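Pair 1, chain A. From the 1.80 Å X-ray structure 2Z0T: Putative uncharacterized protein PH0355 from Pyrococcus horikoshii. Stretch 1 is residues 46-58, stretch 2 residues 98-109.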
# COMPACT_ATOMS: atom_id res chain seq x y z
N LYS A 46 -3.74 -1.59 -15.46
CA LYS A 46 -4.84 -2.47 -15.07
C LYS A 46 -5.75 -1.79 -14.04
O LYS A 46 -6.90 -2.20 -13.86
CB LYS A 46 -4.29 -3.78 -14.50
CG LYS A 46 -3.69 -4.68 -15.57
CD LYS A 46 -3.21 -6.00 -15.01
CE LYS A 46 -2.75 -6.92 -16.13
NZ LYS A 46 -2.22 -8.21 -15.62
N LEU A 47 -5.24 -0.75 -13.40
CA LEU A 47 -6.02 -0.02 -12.40
C LEU A 47 -5.41 1.35 -12.13
O LEU A 47 -4.19 1.49 -12.04
CB LEU A 47 -6.08 -0.81 -11.09
CG LEU A 47 -6.68 -0.08 -9.89
CD1 LEU A 47 -8.16 0.19 -10.11
CD2 LEU A 47 -6.46 -0.93 -8.64
N LYS A 48 -6.27 2.36 -12.01
CA LYS A 48 -5.84 3.72 -11.74
C LYS A 48 -6.54 4.16 -10.46
O LYS A 48 -7.73 3.91 -10.29
CB LYS A 48 -6.24 4.65 -12.88
CG LYS A 48 -5.73 6.07 -12.74
CD LYS A 48 -6.37 7.01 -13.75
CE LYS A 48 -6.13 6.56 -15.18
NZ LYS A 48 -6.73 7.53 -16.15
N VAL A 49 -5.81 4.80 -9.56
CA VAL A 49 -6.41 5.25 -8.31
C VAL A 49 -5.98 6.67 -7.97
O VAL A 49 -4.95 7.15 -8.43
CB VAL A 49 -6.01 4.34 -7.12
CG1 VAL A 49 -6.47 2.91 -7.37
CG2 VAL A 49 -4.50 4.40 -6.89
N LYS A 50 -6.80 7.33 -7.17
CA LYS A 50 -6.52 8.68 -6.71
C LYS A 50 -5.94 8.54 -5.30
O LYS A 50 -6.42 7.72 -4.52
CB LYS A 50 -7.80 9.52 -6.65
CG LYS A 50 -7.66 10.84 -5.91
CD LYS A 50 -6.76 11.84 -6.64
CE LYS A 50 -7.48 12.44 -7.84
NZ LYS A 50 -6.71 13.58 -8.43
N VAL A 51 -4.91 9.32 -4.99
CA VAL A 51 -4.30 9.29 -3.66
C VAL A 51 -5.08 10.25 -2.78
O VAL A 51 -5.14 11.45 -3.07
CB VAL A 51 -2.82 9.73 -3.71
CG1 VAL A 51 -2.24 9.77 -2.29
CG2 VAL A 51 -2.02 8.78 -4.58
N LYS A 52 -5.68 9.73 -1.72
CA LYS A 52 -6.48 10.54 -0.81
C LYS A 52 -5.76 10.87 0.49
O LYS A 52 -6.14 11.82 1.18
CB LYS A 52 -7.80 9.82 -0.49
CG LYS A 52 -8.54 9.28 -1.70
CD LYS A 52 -8.95 10.37 -2.67
CE LYS A 52 -9.99 11.30 -2.07
NZ LYS A 52 -10.49 12.28 -3.08
N GLY A 53 -4.74 10.08 0.83
CA GLY A 53 -4.01 10.33 2.07
C GLY A 53 -2.68 9.60 2.13
O GLY A 53 -2.48 8.60 1.45
N ILE A 54 -1.78 10.12 2.96
CA ILE A 54 -0.45 9.54 3.14
C ILE A 54 -0.12 9.52 4.64
O ILE A 54 -0.08 10.57 5.28
CB ILE A 54 0.64 10.38 2.41
CG1 ILE A 54 0.45 10.30 0.89
CG2 ILE A 54 2.04 9.90 2.80
CD1 ILE A 54 0.77 8.94 0.29
N ARG A 55 0.12 8.33 5.17
CA ARG A 55 0.47 8.17 6.59
C ARG A 55 1.70 7.27 6.70
O ARG A 55 1.70 6.14 6.19
CB ARG A 55 -0.72 7.58 7.36
CG ARG A 55 -1.94 8.51 7.36
CD ARG A 55 -3.12 7.93 8.11
NE ARG A 55 -3.84 6.92 7.34
CZ ARG A 55 -4.67 7.17 6.33
NH1 ARG A 55 -4.90 8.42 5.94
NH2 ARG A 55 -5.29 6.17 5.72
N VAL A 56 2.74 7.77 7.35
CA VAL A 56 3.99 7.03 7.47
C VAL A 56 4.23 6.42 8.85
O VAL A 56 3.99 7.05 9.88
CB VAL A 56 5.18 7.94 7.09
CG1 VAL A 56 6.48 7.13 7.07
CG2 VAL A 56 4.93 8.56 5.73
N TYR A 57 4.72 5.18 8.84
CA TYR A 57 5.00 4.42 10.06
C TYR A 57 6.43 3.91 10.07
O TYR A 57 7.14 3.97 9.06
CB TYR A 57 4.03 3.24 10.14
CG TYR A 57 2.57 3.66 10.15
CD1 TYR A 57 1.93 4.02 11.33
CD2 TYR A 57 1.84 3.74 8.96
CE1 TYR A 57 0.61 4.45 11.34
CE2 TYR A 57 0.52 4.17 8.95
CZ TYR A 57 -0.09 4.52 10.14
OH TYR A 57 -1.40 4.95 10.14
N SER A 58 6.87 3.40 11.22
CA SER A 58 8.23 2.88 11.33
C SER A 58 8.29 1.42 10.89
O SER A 58 9.38 0.91 10.62
CB SER A 58 8.72 3.00 12.78
OG SER A 58 8.00 2.12 13.62
N TYR A 98 13.94 2.90 5.56
CA TYR A 98 12.97 3.84 4.98
C TYR A 98 11.68 4.09 5.74
O TYR A 98 11.09 5.17 5.64
CB TYR A 98 12.59 3.37 3.58
CG TYR A 98 13.73 3.30 2.60
CD1 TYR A 98 14.35 4.47 2.14
CD2 TYR A 98 14.19 2.08 2.12
CE1 TYR A 98 15.40 4.41 1.23
CE2 TYR A 98 15.24 2.01 1.21
CZ TYR A 98 15.84 3.18 0.77
OH TYR A 98 16.88 3.11 -0.13
N GLY A 99 11.22 3.10 6.50
CA GLY A 99 9.96 3.26 7.18
C GLY A 99 8.90 2.72 6.23
O GLY A 99 9.24 2.28 5.13
N VAL A 100 7.63 2.78 6.62
CA VAL A 100 6.55 2.25 5.80
C VAL A 100 5.46 3.29 5.58
O VAL A 100 5.13 4.06 6.49
CB VAL A 100 5.93 1.01 6.48
CG1 VAL A 100 4.73 0.51 5.68
CG2 VAL A 100 6.98 -0.08 6.61
N VAL A 101 4.89 3.31 4.38
CA VAL A 101 3.85 4.28 4.09
C VAL A 101 2.51 3.63 3.74
O VAL A 101 2.45 2.63 3.02
CB VAL A 101 4.28 5.23 2.94
CG1 VAL A 101 4.55 4.44 1.67
CG2 VAL A 101 3.19 6.28 2.69
N ALA A 102 1.44 4.20 4.29
CA ALA A 102 0.09 3.73 4.02
C ALA A 102 -0.50 4.76 3.06
O ALA A 102 -0.69 5.92 3.43
CB ALA A 102 -0.73 3.67 5.30
N ILE A 103 -0.76 4.35 1.83
CA ILE A 103 -1.32 5.25 0.83
C ILE A 103 -2.83 5.03 0.74
O ILE A 103 -3.27 3.96 0.32
CB ILE A 103 -0.69 4.99 -0.56
CG1 ILE A 103 0.84 5.01 -0.45
CG2 ILE A 103 -1.17 6.03 -1.56
CD1 ILE A 103 1.55 4.61 -1.73
N GLU A 104 -3.61 6.02 1.17
CA GLU A 104 -5.06 5.91 1.13
C GLU A 104 -5.46 6.11 -0.33
O GLU A 104 -5.18 7.15 -0.91
CB GLU A 104 -5.71 6.98 2.00
CG GLU A 104 -7.21 6.76 2.22
CD GLU A 104 -7.85 7.89 3.00
OE1 GLU A 104 -7.20 8.42 3.92
OE2 GLU A 104 -9.02 8.24 2.71
N ILE A 105 -6.12 5.11 -0.90
CA ILE A 105 -6.50 5.18 -2.31
C ILE A 105 -7.98 4.99 -2.63
O ILE A 105 -8.73 4.37 -1.86
CB ILE A 105 -5.70 4.14 -3.11
CG1 ILE A 105 -5.92 2.74 -2.51
CG2 ILE A 105 -4.21 4.49 -3.08
CD1 ILE A 105 -5.22 1.63 -3.26
N GLU A 106 -8.37 5.51 -3.78
CA GLU A 106 -9.75 5.44 -4.27
C GLU A 106 -9.69 5.09 -5.76
O GLU A 106 -9.07 5.81 -6.54
CB GLU A 106 -10.43 6.80 -4.08
CG GLU A 106 -11.89 6.86 -4.45
CD GLU A 106 -12.44 8.27 -4.34
OE1 GLU A 106 -12.20 9.08 -5.26
OE2 GLU A 106 -13.10 8.57 -3.32
N PRO A 107 -10.32 3.98 -6.16
CA PRO A 107 -10.33 3.56 -7.57
C PRO A 107 -10.95 4.58 -8.50
O PRO A 107 -11.95 5.22 -8.16
CB PRO A 107 -11.14 2.26 -7.53
CG PRO A 107 -10.98 1.77 -6.13
CD PRO A 107 -11.08 3.04 -5.33
N ILE A 108 -10.36 4.74 -9.68
CA ILE A 108 -10.88 5.67 -10.68
C ILE A 108 -11.46 4.82 -11.82
O ILE A 108 -10.77 3.97 -12.36
CB ILE A 108 -9.78 6.57 -11.27
CG1 ILE A 108 -9.20 7.47 -10.17
CG2 ILE A 108 -10.35 7.41 -12.41
CD1 ILE A 108 -8.06 8.35 -10.65
N GLU A 109 -12.72 5.06 -12.15
CA GLU A 109 -13.37 4.29 -13.21
C GLU A 109 -12.89 4.70 -14.60
O GLU A 109 -12.14 5.70 -14.70
CB GLU A 109 -14.89 4.47 -13.12
CG GLU A 109 -15.48 4.07 -11.78
CD GLU A 109 -16.98 4.24 -11.72
OE1 GLU A 109 -17.69 3.56 -12.49
OE2 GLU A 109 -17.45 5.05 -10.89
OXT GLU A 109 -13.26 4.02 -15.58
O HOH W 1 -8.99 2.20 -13.05

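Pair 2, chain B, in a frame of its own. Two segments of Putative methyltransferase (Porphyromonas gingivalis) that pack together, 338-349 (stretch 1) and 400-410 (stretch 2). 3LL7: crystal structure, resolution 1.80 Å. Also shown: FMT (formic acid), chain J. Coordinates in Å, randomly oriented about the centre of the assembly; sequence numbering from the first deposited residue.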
# COMPACT_ATOMS: atom_id res chain seq x y z
N ARG B 338 -15.65 -1.18 -9.28
CA ARG B 338 -16.98 -0.60 -9.11
C ARG B 338 -17.85 -1.13 -10.24
O ARG B 338 -17.38 -1.30 -11.35
CB ARG B 338 -16.90 0.93 -9.21
CG ARG B 338 -16.16 1.49 -8.03
CD ARG B 338 -16.41 2.91 -7.87
NE ARG B 338 -15.76 3.71 -8.88
CZ ARG B 338 -15.94 5.02 -8.97
NH1 ARG B 338 -16.74 5.63 -8.09
NH2 ARG B 338 -15.33 5.73 -9.92
N THR B 339 -19.11 -1.39 -9.94
CA THR B 339 -20.07 -1.80 -10.96
C THR B 339 -21.21 -0.79 -11.05
O THR B 339 -21.76 -0.33 -10.04
CB THR B 339 -20.69 -3.19 -10.63
OG1 THR B 339 -19.62 -4.13 -10.42
CG2 THR B 339 -21.56 -3.67 -11.81
N PHE B 340 -21.58 -0.47 -12.29
CA PHE B 340 -22.58 0.55 -12.59
C PHE B 340 -23.63 -0.00 -13.53
O PHE B 340 -23.38 -0.92 -14.31
CB PHE B 340 -21.96 1.76 -13.30
CG PHE B 340 -20.83 2.44 -12.54
CD1 PHE B 340 -21.09 3.51 -11.68
CD2 PHE B 340 -19.50 2.05 -12.76
CE1 PHE B 340 -20.05 4.18 -11.01
CE2 PHE B 340 -18.43 2.72 -12.11
CZ PHE B 340 -18.70 3.78 -11.23
N VAL B 341 -24.80 0.62 -13.49
CA VAL B 341 -25.81 0.44 -14.51
C VAL B 341 -25.76 1.61 -15.43
O VAL B 341 -25.76 2.77 -15.00
CB VAL B 341 -27.21 0.38 -13.94
CG1 VAL B 341 -28.23 0.17 -15.09
CG2 VAL B 341 -27.30 -0.76 -12.90
N LEU B 342 -25.72 1.31 -16.72
CA LEU B 342 -25.68 2.36 -17.76
C LEU B 342 -27.06 3.05 -17.86
O LEU B 342 -28.06 2.36 -18.05
CB LEU B 342 -25.33 1.76 -19.11
CG LEU B 342 -25.26 2.96 -20.08
CD1 LEU B 342 -23.88 3.65 -20.23
CD2 LEU B 342 -26.01 2.80 -21.36
N GLU B 343 -27.10 4.37 -17.74
CA GLU B 343 -28.38 5.13 -17.91
C GLU B 343 -28.46 5.84 -19.26
O GLU B 343 -29.50 5.78 -19.92
CB GLU B 343 -28.59 6.15 -16.79
CG GLU B 343 -28.66 5.49 -15.42
CD GLU B 343 -29.22 6.38 -14.32
OE1 GLU B 343 -29.15 7.64 -14.41
OE2 GLU B 343 -29.73 5.79 -13.34
N GLU B 344 -27.38 6.52 -19.63
CA GLU B 344 -27.27 7.20 -20.94
C GLU B 344 -25.86 7.10 -21.50
O GLU B 344 -24.87 7.08 -20.75
CB GLU B 344 -27.63 8.70 -20.86
CG GLU B 344 -29.00 9.05 -20.28
CD GLU B 344 -30.19 8.59 -21.15
OE1 GLU B 344 -30.05 8.43 -22.39
OE2 GLU B 344 -31.27 8.37 -20.57
N ILE B 345 -25.77 7.09 -22.83
CA ILE B 345 -24.49 7.22 -23.52
C ILE B 345 -24.60 8.38 -24.50
O ILE B 345 -25.56 8.47 -25.31
CB ILE B 345 -24.00 5.89 -24.21
CG1 ILE B 345 -22.70 6.15 -25.01
CG2 ILE B 345 -25.10 5.28 -25.08
CD1 ILE B 345 -21.88 4.84 -25.36
N ILE B 346 -23.66 9.31 -24.36
CA ILE B 346 -23.68 10.58 -25.10
C ILE B 346 -22.42 10.73 -25.96
O ILE B 346 -21.31 10.74 -25.42
CB ILE B 346 -23.76 11.75 -24.10
CG1 ILE B 346 -25.00 11.58 -23.20
CG2 ILE B 346 -23.79 13.12 -24.84
CD1 ILE B 346 -24.98 12.53 -22.01
N PRO B 347 -22.57 10.84 -27.30
CA PRO B 347 -21.39 11.05 -28.16
C PRO B 347 -20.75 12.33 -27.73
O PRO B 347 -21.46 13.32 -27.54
CB PRO B 347 -22.00 11.22 -29.56
CG PRO B 347 -23.31 10.39 -29.48
CD PRO B 347 -23.82 10.76 -28.10
N PHE B 348 -19.44 12.33 -27.53
CA PHE B 348 -18.81 13.52 -27.00
C PHE B 348 -18.39 14.50 -28.07
O PHE B 348 -17.78 14.11 -29.08
CB PHE B 348 -17.56 13.17 -26.17
CG PHE B 348 -16.87 14.40 -25.64
CD1 PHE B 348 -17.49 15.19 -24.66
CD2 PHE B 348 -15.64 14.79 -26.14
CE1 PHE B 348 -16.89 16.33 -24.18
CE2 PHE B 348 -15.01 15.95 -25.65
CZ PHE B 348 -15.63 16.72 -24.68
N SER B 349 -18.66 15.78 -27.84
CA SER B 349 -17.99 16.86 -28.58
C SER B 349 -17.99 18.05 -27.65
O SER B 349 -18.75 18.09 -26.68
CB SER B 349 -18.72 17.20 -29.87
OG SER B 349 -20.05 17.59 -29.57
N LYS B 400 -14.37 6.39 -30.89
CA LYS B 400 -15.35 7.45 -30.60
C LYS B 400 -15.35 7.77 -29.11
O LYS B 400 -15.44 6.89 -28.26
CB LYS B 400 -16.76 7.07 -31.04
CG LYS B 400 -16.93 6.97 -32.57
CD LYS B 400 -18.38 6.59 -32.91
CE LYS B 400 -18.65 6.65 -34.39
NZ LYS B 400 -17.86 5.62 -35.10
N LYS B 401 -15.25 9.07 -28.80
CA LYS B 401 -15.27 9.52 -27.44
C LYS B 401 -16.71 9.67 -27.03
O LYS B 401 -17.54 10.23 -27.80
CB LYS B 401 -14.55 10.89 -27.33
CG LYS B 401 -13.09 10.95 -27.89
CD LYS B 401 -12.10 10.07 -27.09
CE LYS B 401 -10.74 9.80 -27.83
NZ LYS B 401 -9.72 8.99 -27.00
N VAL B 402 -17.00 9.25 -25.80
CA VAL B 402 -18.37 9.27 -25.28
C VAL B 402 -18.36 9.69 -23.83
O VAL B 402 -17.33 9.56 -23.15
CB VAL B 402 -19.04 7.85 -25.38
CG1 VAL B 402 -19.18 7.43 -26.85
CG2 VAL B 402 -18.24 6.76 -24.58
N LEU B 403 -19.52 10.14 -23.37
CA LEU B 403 -19.79 10.30 -21.94
C LEU B 403 -20.85 9.30 -21.55
O LEU B 403 -21.88 9.13 -22.25
CB LEU B 403 -20.31 11.74 -21.62
CG LEU B 403 -19.19 12.81 -21.76
CD1 LEU B 403 -19.79 14.22 -21.80
CD2 LEU B 403 -18.28 12.71 -20.57
N LEU B 404 -20.59 8.60 -20.45
CA LEU B 404 -21.60 7.67 -19.90
C LEU B 404 -22.17 8.25 -18.63
O LEU B 404 -21.42 8.70 -17.74
CB LEU B 404 -20.98 6.30 -19.58
CG LEU B 404 -20.03 5.66 -20.62
CD1 LEU B 404 -19.50 4.31 -20.05
CD2 LEU B 404 -20.82 5.43 -21.94
N LEU B 405 -23.50 8.23 -18.55
CA LEU B 405 -24.22 8.53 -17.30
C LEU B 405 -24.52 7.20 -16.62
O LEU B 405 -25.17 6.34 -17.21
CB LEU B 405 -25.51 9.31 -17.57
CG LEU B 405 -26.24 9.69 -16.26
CD1 LEU B 405 -25.33 10.68 -15.48
CD2 LEU B 405 -27.60 10.33 -16.57
N LEU B 406 -23.98 7.04 -15.41
CA LEU B 406 -23.97 5.75 -14.68
C LEU B 406 -24.60 5.92 -13.31
O LEU B 406 -24.45 6.97 -12.70
CB LEU B 406 -22.50 5.29 -14.48
CG LEU B 406 -21.66 5.18 -15.77
CD1 LEU B 406 -20.22 4.82 -15.41
CD2 LEU B 406 -22.29 4.13 -16.69
N ARG B 407 -25.28 4.90 -12.81
CA ARG B 407 -25.61 4.81 -11.39
C ARG B 407 -24.96 3.55 -10.80
O ARG B 407 -24.69 2.62 -11.53
CB ARG B 407 -27.13 4.83 -11.14
CG ARG B 407 -27.86 3.59 -11.56
CD ARG B 407 -29.30 3.61 -10.99
NE ARG B 407 -29.94 2.35 -11.30
CZ ARG B 407 -30.55 2.08 -12.45
NH1 ARG B 407 -31.11 0.87 -12.64
NH2 ARG B 407 -30.62 3.00 -13.40
N LYS B 408 -24.70 3.52 -9.50
CA LYS B 408 -24.17 2.30 -8.85
C LYS B 408 -25.07 1.09 -9.04
O LYS B 408 -26.29 1.22 -9.03
CB LYS B 408 -24.00 2.50 -7.35
CG LYS B 408 -23.09 3.67 -7.00
CD LYS B 408 -23.40 4.07 -5.55
CE LYS B 408 -22.54 5.24 -5.11
NZ LYS B 408 -23.02 5.65 -3.76
N ALA B 409 -24.48 -0.07 -9.22
CA ALA B 409 -25.24 -1.29 -9.41
C ALA B 409 -25.90 -1.80 -8.11
O ALA B 409 -26.93 -2.48 -8.17
CB ALA B 409 -24.37 -2.36 -10.05
N GLU B 410 -25.35 -1.48 -6.93
CA GLU B 410 -26.06 -1.87 -5.67
C GLU B 410 -26.19 -0.77 -4.59
O GLU B 410 -26.78 0.31 -4.84
CB GLU B 410 -25.46 -3.17 -5.06
C FMT J . -6.76 6.02 -27.88
O1 FMT J . -7.94 6.35 -27.72
O2 FMT J . -6.00 5.71 -26.96

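Both pairs are two antiparallel strands with a beta bulge in the first. The 14 central residues superpose with an RMSD of 0.3 Å. The strand axes approach to 4.4 Å in each pair, and their N-to-C directions differ by 134° in pair 1 and 128° in pair 2.

The bulge falls at matched positions. In pair 1 the register shifts by one between V51(A) and G53(A); in pair 2 it shifts between L342(B) and E344(B). The extra residue is K52(A) in pair 1 and E343(B) in pair 2. One carbonyl faces two successive amides. E104(A) O accepts from K52(A) N at 2.8 Å and, weakly, from G53(A) N at 3.4 Å. L405(B) O accepts from E343(B) N at 2.8 Å and from E344(B) N at 3.3 Å. The ladder then resumes, with E104(A) N to G53(A) O and L405(B) N to E344(B) O both at 2.8 Å.

One face is apolar in both pairs. In pair 1, V51(A) CG1 lies 4.0 Å from I103(A) CG2, and I54(A) CG2 lies 3.8 Å from V101(A) CG2. The matched residues of pair 2 are L342(B), L404(B), I345(B) and V402(B). There L342(B) CD1 lies 3.9 Å from L404(B) CD2, and I345(B) CD1 lies 4.0 Å from V402(B) CG1. V49(A) matches F340(B), and I105(A) matches L406(B). V49(A) CG2 meets I105(A) CG2 at 3.8 Å. F340(B) is larger than V49(A), while L406(B) is the same size as I105(A). F340(B) CD1 lies 3.6 Å from L406(B) CB, and its ring adds a CH-pi contact: L406(B) CD1 sits over one face, 3.9 Å from the centroid.

The charged contacts are placed differently. In pair 1, R55(A) and E104(A) form a salt bridge, NH1 to OE1 at 3.1 Å. Their counterparts, I346(B) and L405(B), are apolar. Pair 2 places its salt bridge between the bulge residue and the second strand: E343(B) OE2 to R407(B) NH2 at 2.9 Å. The matched K52(A) and E106(A) have the charges reversed, but K52(A) NZ stays 4.2 Å from E106(A) OE1, beyond a salt bridge. The R407(B) guanidinium also lays one face against V341(B) CG1, 3.8 Å from NH1.

G53(A) matches E344(B). An ideal CB on G53(A) would lie 2.8 Å from E104(A) OE1, a clash. Pair 2 has L405(B) in place of that glutamate, and E344(B) CB lies 4.0 Å from L405(B) CB.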